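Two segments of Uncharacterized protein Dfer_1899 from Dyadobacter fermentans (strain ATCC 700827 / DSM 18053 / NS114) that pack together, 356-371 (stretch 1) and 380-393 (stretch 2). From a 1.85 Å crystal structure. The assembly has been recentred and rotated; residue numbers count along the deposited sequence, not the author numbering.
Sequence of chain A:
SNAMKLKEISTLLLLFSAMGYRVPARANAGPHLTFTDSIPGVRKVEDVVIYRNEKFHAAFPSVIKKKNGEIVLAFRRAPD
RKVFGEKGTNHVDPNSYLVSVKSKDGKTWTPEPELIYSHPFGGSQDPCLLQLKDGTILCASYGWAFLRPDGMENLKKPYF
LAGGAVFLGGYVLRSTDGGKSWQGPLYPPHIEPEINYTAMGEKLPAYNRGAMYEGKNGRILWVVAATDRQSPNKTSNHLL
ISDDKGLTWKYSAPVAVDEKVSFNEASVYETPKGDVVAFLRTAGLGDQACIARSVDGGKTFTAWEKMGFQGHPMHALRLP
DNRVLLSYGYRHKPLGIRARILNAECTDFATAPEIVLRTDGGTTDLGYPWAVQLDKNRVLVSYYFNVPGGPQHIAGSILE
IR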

# COMPACT_ATOMS: atom_id res chain seq x y z
N VAL A 356 -5.74 -25.63 26.63
CA VAL A 356 -4.42 -25.32 26.07
C VAL A 356 -4.44 -25.71 24.59
O VAL A 356 -4.52 -26.90 24.26
CB VAL A 356 -3.28 -26.01 26.83
CG1 VAL A 356 -1.94 -25.60 26.25
CG2 VAL A 356 -3.33 -25.63 28.33
N LEU A 357 -4.37 -24.72 23.70
CA LEU A 357 -4.49 -25.03 22.27
C LEU A 357 -3.14 -25.28 21.59
O LEU A 357 -3.06 -26.11 20.68
CB LEU A 357 -5.23 -23.90 21.54
CG LEU A 357 -6.66 -23.61 22.01
CD1 LEU A 357 -7.23 -22.42 21.26
CD2 LEU A 357 -7.55 -24.84 21.83
N ARG A 358 -2.09 -24.57 21.98
CA ARG A 358 -0.78 -24.71 21.36
C ARG A 358 0.28 -24.56 22.43
O ARG A 358 0.17 -23.70 23.30
CB ARG A 358 -0.50 -23.65 20.25
CG ARG A 358 -1.46 -23.64 19.07
CD ARG A 358 -1.25 -24.86 18.18
NE ARG A 358 -0.00 -24.89 17.43
CZ ARG A 358 0.10 -24.60 16.13
NH1 ARG A 358 -0.98 -24.24 15.44
NH2 ARG A 358 1.26 -24.68 15.52
N THR A 359 1.31 -25.41 22.35
CA THR A 359 2.48 -25.32 23.23
C THR A 359 3.78 -25.30 22.45
O THR A 359 4.86 -25.31 23.08
CB THR A 359 2.52 -26.51 24.21
OG1 THR A 359 2.53 -27.73 23.47
CG2 THR A 359 1.29 -26.52 25.12
N ASP A 360 3.73 -25.26 21.12
CA ASP A 360 4.90 -25.49 20.27
C ASP A 360 5.49 -24.20 19.70
O ASP A 360 6.20 -24.25 18.68
CB ASP A 360 4.53 -26.45 19.13
CG ASP A 360 3.34 -25.96 18.29
OD1 ASP A 360 2.38 -25.38 18.86
OD2 ASP A 360 3.35 -26.17 17.05
N GLY A 361 5.22 -23.05 20.31
CA GLY A 361 5.73 -21.80 19.75
C GLY A 361 7.24 -21.70 19.86
O GLY A 361 7.85 -22.19 20.81
N GLY A 362 7.85 -21.01 18.88
CA GLY A 362 9.28 -20.78 18.86
C GLY A 362 9.73 -19.61 19.71
O GLY A 362 10.39 -19.80 20.73
N THR A 363 9.36 -18.39 19.32
CA THR A 363 9.63 -17.17 20.06
C THR A 363 8.32 -16.57 20.55
O THR A 363 7.23 -17.03 20.20
CB THR A 363 10.36 -16.14 19.18
OG1 THR A 363 9.43 -15.60 18.23
CG2 THR A 363 11.51 -16.78 18.43
N THR A 364 8.44 -15.53 21.39
CA THR A 364 7.26 -14.86 21.93
C THR A 364 6.49 -14.06 20.88
O THR A 364 5.41 -13.53 21.20
CB THR A 364 7.69 -13.94 23.08
OG1 THR A 364 8.70 -13.05 22.59
CG2 THR A 364 8.27 -14.77 24.25
N ASP A 365 6.99 -13.95 19.65
CA ASP A 365 6.32 -13.18 18.60
C ASP A 365 5.25 -14.07 17.96
O ASP A 365 5.39 -14.61 16.86
CB ASP A 365 7.35 -12.67 17.60
CG ASP A 365 6.78 -11.65 16.61
OD1 ASP A 365 5.67 -11.13 16.82
OD2 ASP A 365 7.50 -11.35 15.62
N LEU A 366 4.14 -14.21 18.68
CA LEU A 366 2.99 -15.04 18.29
C LEU A 366 1.81 -14.59 19.14
O LEU A 366 1.96 -13.73 20.01
CB LEU A 366 3.28 -16.54 18.48
CG LEU A 366 3.89 -17.00 19.82
CD1 LEU A 366 2.88 -16.95 20.99
CD2 LEU A 366 4.48 -18.44 19.73
N GLY A 367 0.65 -15.20 18.91
CA GLY A 367 -0.51 -14.96 19.75
C GLY A 367 -1.61 -14.15 19.11
O GLY A 367 -1.96 -14.36 17.94
N TYR A 368 -2.17 -13.20 19.87
CA TYR A 368 -3.28 -12.38 19.41
C TYR A 368 -4.43 -13.21 18.82
O TYR A 368 -4.84 -12.96 17.68
CB TYR A 368 -2.80 -11.34 18.40
CG TYR A 368 -2.03 -10.18 19.00
CD1 TYR A 368 -0.86 -10.37 19.73
CD2 TYR A 368 -2.50 -8.87 18.85
CE1 TYR A 368 -0.16 -9.30 20.29
CE2 TYR A 368 -1.81 -7.80 19.40
CZ TYR A 368 -0.64 -8.02 20.12
OH TYR A 368 0.02 -6.94 20.65
N PRO A 369 -4.96 -14.18 19.56
CA PRO A 369 -6.03 -15.00 18.99
C PRO A 369 -7.33 -14.23 18.81
O PRO A 369 -7.62 -13.24 19.50
CB PRO A 369 -6.19 -16.15 19.99
CG PRO A 369 -5.76 -15.54 21.31
CD PRO A 369 -4.63 -14.59 20.94
N TRP A 370 -8.14 -14.73 17.89
CA TRP A 370 -9.43 -14.15 17.55
C TRP A 370 -10.31 -15.28 17.03
O TRP A 370 -9.94 -15.95 16.07
CB TRP A 370 -9.26 -13.04 16.48
CG TRP A 370 -10.42 -12.10 16.36
CD1 TRP A 370 -11.69 -12.39 15.93
CD2 TRP A 370 -10.41 -10.70 16.66
NE1 TRP A 370 -12.47 -11.23 15.94
CE2 TRP A 370 -11.70 -10.19 16.39
CE3 TRP A 370 -9.42 -9.82 17.12
CZ2 TRP A 370 -12.02 -8.83 16.56
CZ3 TRP A 370 -9.74 -8.49 17.29
CH2 TRP A 370 -11.03 -8.00 17.01
N ALA A 371 -11.46 -15.50 17.68
CA ALA A 371 -12.29 -16.66 17.37
C ALA A 371 -13.51 -16.26 16.56
O ALA A 371 -14.01 -15.13 16.65
CB ALA A 371 -12.73 -17.38 18.64
N LEU A 380 -13.54 -21.60 15.11
CA LEU A 380 -12.15 -21.42 14.70
C LEU A 380 -11.50 -20.38 15.61
O LEU A 380 -11.99 -19.25 15.70
CB LEU A 380 -12.06 -20.96 13.24
CG LEU A 380 -10.69 -20.46 12.79
CD1 LEU A 380 -9.71 -21.62 12.75
CD2 LEU A 380 -10.79 -19.77 11.44
N VAL A 381 -10.44 -20.77 16.30
CA VAL A 381 -9.63 -19.80 17.04
C VAL A 381 -8.43 -19.51 16.14
O VAL A 381 -7.52 -20.33 16.02
CB VAL A 381 -9.18 -20.34 18.40
CG1 VAL A 381 -8.37 -19.26 19.15
CG2 VAL A 381 -10.39 -20.82 19.22
N SER A 382 -8.44 -18.35 15.49
CA SER A 382 -7.27 -17.95 14.72
C SER A 382 -6.28 -17.20 15.62
O SER A 382 -6.62 -16.72 16.69
CB SER A 382 -7.67 -17.05 13.54
OG SER A 382 -8.00 -15.74 14.00
N TYR A 383 -5.04 -17.13 15.16
CA TYR A 383 -3.96 -16.44 15.86
C TYR A 383 -2.80 -16.34 14.89
O TYR A 383 -2.86 -16.90 13.79
CB TYR A 383 -3.54 -17.18 17.16
CG TYR A 383 -3.48 -18.68 17.02
CD1 TYR A 383 -2.34 -19.32 16.53
CD2 TYR A 383 -4.59 -19.47 17.36
CE1 TYR A 383 -2.30 -20.71 16.39
CE2 TYR A 383 -4.54 -20.86 17.24
CZ TYR A 383 -3.40 -21.46 16.74
OH TYR A 383 -3.37 -22.83 16.61
N TYR A 384 -1.76 -15.59 15.26
CA TYR A 384 -0.53 -15.72 14.49
C TYR A 384 0.48 -16.49 15.33
O TYR A 384 0.32 -16.66 16.55
CB TYR A 384 0.03 -14.36 14.00
CG TYR A 384 0.87 -13.55 14.98
CD1 TYR A 384 0.27 -12.88 16.04
CD2 TYR A 384 2.26 -13.42 14.81
CE1 TYR A 384 1.04 -12.11 16.94
CE2 TYR A 384 3.04 -12.65 15.71
CZ TYR A 384 2.41 -12.00 16.78
OH TYR A 384 3.15 -11.24 17.69
N PHE A 385 1.47 -17.04 14.64
CA PHE A 385 2.25 -18.11 15.26
C PHE A 385 3.62 -18.19 14.61
O PHE A 385 3.85 -17.65 13.53
CB PHE A 385 1.53 -19.46 15.15
CG PHE A 385 1.80 -20.37 16.32
CD1 PHE A 385 1.25 -20.09 17.56
CD2 PHE A 385 2.62 -21.49 16.18
CE1 PHE A 385 1.49 -20.91 18.66
CE2 PHE A 385 2.88 -22.32 17.25
CZ PHE A 385 2.32 -22.03 18.51
N ASN A 386 4.53 -18.86 15.30
CA ASN A 386 5.80 -19.27 14.73
C ASN A 386 6.24 -20.52 15.48
O ASN A 386 6.00 -20.66 16.68
CB ASN A 386 6.91 -18.21 14.84
CG ASN A 386 7.44 -18.06 16.25
OD1 ASN A 386 8.40 -18.73 16.64
ND2 ASN A 386 6.80 -17.19 17.05
N VAL A 387 6.86 -21.43 14.73
CA VAL A 387 7.55 -22.60 15.28
C VAL A 387 9.06 -22.34 15.15
O VAL A 387 9.45 -21.41 14.42
CB VAL A 387 7.12 -23.89 14.57
CG1 VAL A 387 5.65 -24.16 14.80
CG2 VAL A 387 7.43 -23.83 13.08
N PRO A 388 9.93 -23.10 15.82
CA PRO A 388 11.37 -22.82 15.73
C PRO A 388 11.87 -22.80 14.29
O PRO A 388 11.54 -23.68 13.49
CB PRO A 388 12.01 -23.96 16.53
CG PRO A 388 10.97 -24.30 17.55
CD PRO A 388 9.63 -24.09 16.86
N GLY A 389 12.64 -21.77 13.96
CA GLY A 389 13.16 -21.57 12.63
C GLY A 389 12.16 -21.12 11.59
O GLY A 389 12.53 -21.00 10.43
N GLY A 390 10.90 -20.87 11.96
CA GLY A 390 9.90 -20.53 10.98
C GLY A 390 9.45 -19.08 11.02
O GLY A 390 9.71 -18.34 11.98
N PRO A 391 8.74 -18.65 9.98
CA PRO A 391 8.24 -17.27 9.91
C PRO A 391 6.98 -17.05 10.74
O PRO A 391 6.27 -17.98 11.14
CB PRO A 391 7.90 -17.13 8.42
CG PRO A 391 7.47 -18.54 8.02
CD PRO A 391 8.35 -19.47 8.82
N GLN A 392 6.69 -15.77 10.98
CA GLN A 392 5.41 -15.39 11.57
C GLN A 392 4.30 -15.60 10.54
O GLN A 392 4.33 -15.01 9.45
CB GLN A 392 5.44 -13.93 12.04
CG GLN A 392 5.94 -13.75 13.46
CD GLN A 392 7.39 -14.18 13.65
OE1 GLN A 392 8.21 -14.03 12.76
NE2 GLN A 392 7.70 -14.73 14.83
N HIS A 393 3.33 -16.45 10.86
CA HIS A 393 2.26 -16.81 9.93
C HIS A 393 0.93 -16.81 10.68
O HIS A 393 0.88 -16.82 11.92
CB HIS A 393 2.54 -18.19 9.28
CG HIS A 393 2.61 -19.33 10.25
ND1 HIS A 393 3.73 -19.61 11.01
CD2 HIS A 393 1.70 -20.27 10.58
CE1 HIS A 393 3.50 -20.67 11.77
NE2 HIS A 393 2.27 -21.08 11.54
O HOH W 1 1.50 -23.52 12.72
O HOH W 2 10.06 -15.69 15.72

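Strands 367-371 and 380-385 run antiparallel, and two hydrogen-bonded pairs set the frame: G367 N to Y384 O (2.8 Å) with Y384 N to G367 O (3.0 Å), then W370 N to S382 O (2.8 Å) with S382 N to W370 O (2.9 Å). Between them the register slips by one residue, a beta bulge that takes in Y368, at phi/psi 50/55, and P369, which has no amide hydrogen to offer. G367 sits at phi 108°, psi -136°, where a CB would jam against the preceding carbonyl; the backbone itself calls for glycine.

Side-chain rotamers then place the chemistry. S382, at chi1 p, folds its OG back onto W370 O (2.8 Å), so that carbonyl accepts both backbone and hydroxyl. Y384, also p, lays its ring over the L366-G367 backbone, where the loop enters the partner strand: its ring face receives L366 CA, 3.6 Å from the centroid, while its OH donates to D365 OD1 (2.7 Å), which the t rotamer of D365 brings within reach.

F385 adopts an off-well chi1 of -148°. Its CB points away, yet the ring swings back between two partners, with L366 CD2 over one face (4.0 Å from F385 CE1) and the R358 guanidinium over the opposite face, R358 CZ lying 4.1 Å from the centroid. R358 curls through three m angles, held by a salt bridge from its NE to D360 OD1 (2.8 Å), and its NH1 donates to Y383 OH (3.0 Å).

Beyond the strand, N386 at chi1 p turns its amide into the 362-365 loop. N386 OD1 accepts from T363 N (2.9 Å), whereas N386 ND2 donates to T363 O (3.2 Å) and D365 O (2.9 Å). N386 O takes G362 N (2.9 Å). The fit is close: an ideal CB on G362 would lie 2.4 Å from N386 OD1, a clash.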